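Long-range contacts in peptide ABC transporter, peptide-binding protein (Enterococcus faecalis, PDB 3O6P), which probably serves in peptide uptake as the binding protein of an ABC transporter, this chain being a fragment from the later half of the whole protein: residues A[27-32]-A[120-125]; A[162-167]-A[204-209]. All coordinates share one frame; numbering follows the deposited sequence.

Interaction 1 and interaction 2 lie on opposite sides of the centre of this fragment, their own centres 30 Å apart and their nearest atoms about 16 Å apart, so the two do not touch. Along the chain they come in series: 27-32 with 120-125 closes before 162-167 with 204-209 opens. Interaction 1 sets the end of helix 23-31 against helix 109-125; it is buried, without a direct hydrogen bond between the segments, and bridged by a water. Interaction 2 sets the turn into helix 165-168 against helix 202-218, is only partly buried and centres on a salt bridge. The sodium ion sits beside interaction 1, bound by the carbonyl of Gln123 together with Leu126 and Val129.

Interaction 1 (A[27-32]-A[120-125]); sequences KAISYS and GSIQDA. With NA (sodium ion), chain B.
In a buried contact beside a sodium site, Ser32, just past the end of helix 23-31, packs on Ser121, Ile122 and Ala125 in the last turns of helix 109-125. Its CB rests on Ala125 CB at 3.7 Å, while its carbonyl O comes within 3.3 Å of Ser121 CB. The hydroxyl, modelled in two conformers, in the one given stands between the backbone N and the carbonyl carbon (chi1 76°). There Ser32 OG donates to Ile29 O at 2.7 Å, an oxygen that also accepts from Ser32 N, and Ser32 OG then lies 3.5 Å from Ile122 CG1. A turn back, Ile29 CG2 meets Ile122 CD1 at 3.9 Å, the two side chains crossing obliquely. Helix 109-125 is the connection of a β-α-β crossover between the neighbouring parallel strands 99-106 and 129-136, and Ile122 lies between Ile29 and Ser32 on one hand and Val129 and Val131 of the second strand on the other. A water links the segments, donating to both Ser32 O and Ser121 O, 2.8 Å from each; Ser121 OG turns back to Phe117 O in its own helix. Gln123 points away from 27-32, and its carbonyl O binds the sodium ion at 2.3 Å. Leu126 O, Val129 O and three waters complete six ligands, the ion joining the helix end to the start of strand 129-136.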
loop_
_atom_site.group_PDB
_atom_site.type_symbol
_atom_site.label_atom_id
_atom_site.label_comp_id
_atom_site.label_asym_id
_atom_site.label_seq_id
_atom_site.Cartn_x
_atom_site.Cartn_y
_atom_site.Cartn_z
ATOM N N LYS A 27 -6.399 7.367 -2.539
ATOM C CA LYS A 27 -7.360 6.585 -3.302
ATOM C C LYS A 27 -7.311 6.908 -4.803
ATOM O O LYS A 27 -7.408 5.982 -5.614
ATOM C CB LYS A 27 -8.776 6.781 -2.730
ATOM C CG LYS A 27 -8.915 6.149 -1.320
ATOM C CD LYS A 27 -10.183 6.599 -0.657
ATOM C CE LYS A 27 -10.081 6.152 0.797
ATOM N NZ LYS A 27 -11.354 6.452 1.517
ATOM N N ALA A 28 -7.180 8.199 -5.177
ATOM C CA ALA A 28 -7.132 8.554 -6.607
ATOM C C ALA A 28 -5.934 7.852 -7.256
ATOM O O ALA A 28 -6.039 7.295 -8.369
ATOM C CB ALA A 28 -7.034 10.068 -6.778
ATOM N N ILE A 29 -4.816 7.819 -6.527
ATOM C CA ILE A 29 -3.599 7.147 -7.014
ATOM C C ILE A 29 -3.899 5.653 -7.211
ATOM O O ILE A 29 -3.640 5.094 -8.302
ATOM C CB ILE A 29 -2.431 7.407 -6.040
ATOM C CG1 ILE A 29 -1.951 8.858 -6.224
ATOM C CG2 ILE A 29 -1.286 6.431 -6.294
ATOM C CD1 ILE A 29 -0.985 9.356 -5.106
ATOM N N SER A 30 -4.475 5.010 -6.184
ATOM C CA SER A 30 -4.779 3.591 -6.316
ATOM C C SER A 30 -5.773 3.286 -7.458
ATOM O O SER A 30 -5.588 2.325 -8.230
ATOM C CB SER A 30 -5.243 2.999 -4.989
ATOM O OG SER A 30 -5.513 1.608 -5.114
ATOM N N TYR A 31 -6.799 4.118 -7.593
ATOM C CA TYR A 31 -7.789 3.918 -8.646
ATOM C C TYR A 31 -7.214 4.032 -10.047
ATOM O O TYR A 31 -7.815 3.530 -11.015
ATOM C CB TYR A 31 -8.880 4.996 -8.525
ATOM C CG TYR A 31 -9.971 4.748 -7.522
ATOM C CD1 TYR A 31 -10.719 3.573 -7.549
ATOM C CD2 TYR A 31 -10.341 5.761 -6.618
ATOM C CE1 TYR A 31 -11.784 3.383 -6.639
ATOM C CE2 TYR A 31 -11.406 5.594 -5.716
ATOM C CZ TYR A 31 -12.111 4.401 -5.720
ATOM O OH TYR A 31 -13.151 4.251 -4.830
ATOM N N SER A 32 -6.074 4.695 -10.176
ATOM C CA SER A 32 -5.535 4.960 -11.503
ATOM C C SER A 32 -4.654 3.833 -12.049
ATOM O O SER A 32 -4.180 3.941 -13.184
ATOM C CB SER A 32 -4.716 6.251 -11.489
ATOM O OG SER A 32 -3.470 5.999 -10.885
ATOM N N GLY A 120 3.243 6.107 -15.593
ATOM C CA GLY A 120 2.373 6.456 -16.730
ATOM C C GLY A 120 0.901 6.470 -16.357
ATOM O O GLY A 120 0.129 7.340 -16.800
ATOM N N SER A 121 0.504 5.488 -15.563
ATOM C CA SER A 121 -0.902 5.347 -15.171
ATOM C C SER A 121 -1.398 6.542 -14.349
ATOM O O SER A 121 -2.457 7.124 -14.639
ATOM C CB SER A 121 -1.091 4.061 -14.354
ATOM O OG SER A 121 -0.848 2.891 -15.141
ATOM N N ILE A 122 -0.641 6.923 -13.325
ATOM C CA ILE A 122 -1.036 8.045 -12.481
ATOM C C ILE A 122 -1.044 9.352 -13.277
ATOM O O ILE A 122 -2.032 10.118 -13.253
ATOM C CB ILE A 122 -0.090 8.173 -11.268
ATOM C CG1 ILE A 122 -0.137 6.918 -10.398
ATOM C CG2 ILE A 122 -0.409 9.432 -10.478
ATOM C CD1 ILE A 122 1.018 6.811 -9.386
ATOM N N GLN A 123 0.058 9.605 -13.979
ATOM C CA GLN A 123 0.234 10.826 -14.751
ATOM C C GLN A 123 -0.878 10.984 -15.786
ATOM O O GLN A 123 -1.491 12.058 -15.916
ATOM C CB GLN A 123 1.617 10.804 -15.413
ATOM C CG GLN A 123 1.909 11.995 -16.262
ATOM C CD GLN A 123 3.404 12.190 -16.417
ATOM O OE1 GLN A 123 4.084 12.640 -15.493
ATOM N NE2 GLN A 123 3.921 11.860 -17.590
ATOM N N ASP A 124 -1.184 9.902 -16.483
ATOM C CA ASP A 124 -2.177 9.942 -17.527
ATOM C C ASP A 124 -3.601 10.196 -16.981
ATOM O O ASP A 124 -4.364 10.994 -17.543
ATOM C CB ASP A 124 -2.110 8.636 -18.336
ATOM C CG ASP A 124 -2.993 8.690 -19.526
ATOM O OD1 ASP A 124 -2.624 9.376 -20.494
ATOM O OD2 ASP A 124 -4.086 8.104 -19.464
ATOM N N ALA A 125 -3.936 9.545 -15.863
ATOM C CA ALA A 125 -5.289 9.595 -15.311
ATOM C C ALA A 125 -5.636 10.925 -14.646
ATOM O O ALA A 125 -6.789 11.372 -14.719
ATOM C CB ALA A 125 -5.516 8.437 -14.326
HETATM NA NA NA B . -1.373 14.315 -15.586
HETATM O O HOH W 1 -4.366 5.335 -15.643
HETATM O O HOH W 2 -3.316 13.984 -17.208
HETATM O O HOH W 3 -1.336 16.666 -16.018
HETATM O O HOH W 4 0.021 14.334 -17.687
#

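Interaction 2 (A[162-167]-A[204-209]); sequences ADPSSF and KRWDDM
The backbones of Ser165 and Met209, the latter present as selenomethionine, approach to 6.8 Å between CA atoms, where the turn entering helix 165-168 faces helix 202-218. Asp163 and Arg205 reach toward each other tip to tip in a salt bridge, carboxylate and guanidinium planes 25° apart. Arg205 NH2 donates to Asp163 OD2 at 2.8 Å, from above the carboxylate plane; the bond from Arg205 NH1 to Asp163 OD1 is weak, at 3.3 Å. The Arg205 chain is extended from CG to NE, and Ala194 O takes the NE hydrogen, fixing the group from its other end. Asp163 OD2 also accepts from Ser165 N at 3.0 Å, making an Asx turn whose capping bond leads into the helix; Ser165 OG, doubtfully close, is probably a third donor. The salt bridge and the Ser165 N bond would probably keep Asp163 ionised. Met209 SE lies 3.6 Å above the Arg205 guanidinium plane, offset toward its rim, and meets Pro164 CB at 4.1 Å. Pro164 CG approaches Trp206 CZ3 at 4.4 Å; Phe68 of helix 68-72 packs against Pro164, Met209 and, edge-to-face, Trp206, whose NE1 bonds Glu71.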
loop_
_atom_site.group_PDB
_atom_site.type_symbol
_atom_site.label_atom_id
_atom_site.label_comp_id
_atom_site.label_asym_id
_atom_site.label_seq_id
_atom_site.Cartn_x
_atom_site.Cartn_y
_atom_site.Cartn_z
ATOM N N ALA A 162 3.444 -17.505 8.094
ATOM C CA ALA A 162 2.164 -17.131 7.478
ATOM C C ALA A 162 1.180 -16.407 8.412
ATOM O O ALA A 162 0.001 -16.776 8.490
ATOM C CB ALA A 162 1.506 -18.374 6.852
ATOM N N ASP A 163 1.651 -15.391 9.127
ATOM C CA ASP A 163 0.747 -14.622 9.970
ATOM C C ASP A 163 0.446 -13.209 9.431
ATOM O O ASP A 163 1.364 -12.471 9.078
ATOM C CB ASP A 163 1.237 -14.539 11.407
ATOM C CG ASP A 163 0.150 -14.068 12.340
ATOM O OD1 ASP A 163 -0.709 -14.899 12.762
ATOM O OD2 ASP A 163 0.142 -12.866 12.629
ATOM N N PRO A 164 -0.840 -12.816 9.420
ATOM C CA PRO A 164 -1.189 -11.515 8.860
ATOM C C PRO A 164 -0.503 -10.349 9.578
ATOM O O PRO A 164 -0.220 -9.344 8.954
ATOM C CB PRO A 164 -2.716 -11.449 9.040
ATOM C CG PRO A 164 -3.132 -12.877 9.131
ATOM C CD PRO A 164 -2.037 -13.520 9.913
ATOM N N SER A 165 -0.192 -10.503 10.871
ATOM C CA SER A 165 0.440 -9.416 11.612
ATOM C C SER A 165 1.829 -9.091 11.060
ATOM O O SER A 165 2.303 -7.980 11.255
ATOM C CB SER A 165 0.556 -9.756 13.096
ATOM O OG SER A 165 1.452 -10.830 13.287
ATOM N N SER A 166 2.475 -10.053 10.397
ATOM C CA SER A 166 3.786 -9.816 9.785
ATOM C C SER A 166 3.696 -8.621 8.841
ATOM O O SER A 166 4.618 -7.812 8.768
ATOM C CB SER A 166 4.246 -11.048 9.024
ATOM O OG SER A 166 5.526 -10.858 8.463
ATOM N N PHE A 167 2.583 -8.516 8.120
ATOM C CA PHE A 167 2.363 -7.389 7.208
ATOM C C PHE A 167 1.773 -6.177 7.907
ATOM O O PHE A 167 2.198 -5.039 7.672
ATOM C CB PHE A 167 1.433 -7.822 6.077
ATOM C CG PHE A 167 2.072 -8.803 5.144
ATOM C CD1 PHE A 167 2.650 -8.366 3.940
ATOM C CD2 PHE A 167 2.140 -10.170 5.481
ATOM C CE1 PHE A 167 3.272 -9.263 3.098
ATOM C CE2 PHE A 167 2.740 -11.080 4.623
ATOM C CZ PHE A 167 3.328 -10.617 3.428
ATOM N N LYS A 204 -10.566 -13.082 19.051
ATOM C CA LYS A 204 -10.480 -11.630 19.134
ATOM C C LYS A 204 -9.258 -11.151 18.348
ATOM O O LYS A 204 -9.325 -10.142 17.658
ATOM C CB LYS A 204 -10.422 -11.129 20.585
ATOM C CG LYS A 204 -10.484 -9.598 20.613
ATOM C CD LYS A 204 -10.302 -8.960 21.971
ATOM C CE LYS A 204 -10.170 -7.436 21.787
ATOM N NZ LYS A 204 -8.780 -6.983 21.468
ATOM N N ARG A 205 -8.144 -11.877 18.450
ATOM C CA ARG A 205 -6.924 -11.477 17.724
ATOM C C ARG A 205 -7.173 -11.486 16.203
ATOM O O ARG A 205 -6.736 -10.588 15.454
ATOM C CB ARG A 205 -5.741 -12.376 18.113
ATOM C CG ARG A 205 -4.475 -12.039 17.342
ATOM C CD ARG A 205 -3.236 -12.766 17.883
ATOM N NE ARG A 205 -2.085 -12.351 17.082
ATOM C CZ ARG A 205 -1.667 -12.985 15.987
ATOM N NH1 ARG A 205 -2.288 -14.087 15.569
ATOM N NH2 ARG A 205 -0.615 -12.525 15.311
ATOM N N TRP A 206 -7.872 -12.511 15.744
ATOM C CA TRP A 206 -8.211 -12.602 14.319
ATOM C C TRP A 206 -9.072 -11.416 13.893
ATOM O O TRP A 206 -8.839 -10.791 12.844
ATOM C CB TRP A 206 -8.962 -13.918 14.056
ATOM C CG TRP A 206 -9.312 -14.182 12.605
ATOM C CD1 TRP A 206 -10.543 -14.040 12.018
ATOM C CD2 TRP A 206 -8.427 -14.657 11.571
ATOM N NE1 TRP A 206 -10.474 -14.392 10.691
ATOM C CE2 TRP A 206 -9.196 -14.782 10.391
ATOM C CE3 TRP A 206 -7.062 -14.997 11.533
ATOM C CZ2 TRP A 206 -8.647 -15.230 9.179
ATOM C CZ3 TRP A 206 -6.521 -15.462 10.324
ATOM C CH2 TRP A 206 -7.310 -15.551 9.167
ATOM N N ASP A 207 -10.083 -11.106 14.695
ATOM C CA ASP A 207 -10.957 -9.996 14.362
ATOM C C ASP A 207 -10.207 -8.651 14.408
ATOM O O ASP A 207 -10.467 -7.768 13.594
ATOM C CB ASP A 207 -12.207 -9.997 15.248
ATOM C CG ASP A 207 -13.231 -11.061 14.837
ATOM O OD1 ASP A 207 -13.087 -11.695 13.770
ATOM O OD2 ASP A 207 -14.193 -11.280 15.602
ATOM N N ASP A 208 -9.273 -8.504 15.353
ATOM C CA ASP A 208 -8.422 -7.300 15.404
ATOM C C ASP A 208 -7.576 -7.162 14.125
ATOM O O ASP A 208 -7.465 -6.068 13.537
ATOM C CB ASP A 208 -7.515 -7.342 16.632
ATOM C CG ASP A 208 -8.246 -6.970 17.908
ATOM O OD1 ASP A 208 -9.193 -6.147 17.841
ATOM O OD2 ASP A 208 -7.845 -7.460 18.982
HETATM N N MSE A 209 -7.009 -8.273 13.667
HETATM C CA MSE A 209 -6.185 -8.219 12.461
HETATM C C MSE A 209 -7.032 -7.918 11.228
HETATM O O MSE A 209 -6.620 -7.123 10.372
HETATM C CB MSE A 209 -5.390 -9.501 12.276
HETATM C CG MSE A 209 -4.338 -9.686 13.399
HETATM SE SE MSE A 209 -3.197 -11.195 13.095
HETATM C CE MSE A 209 -4.524 -12.609 13.156
#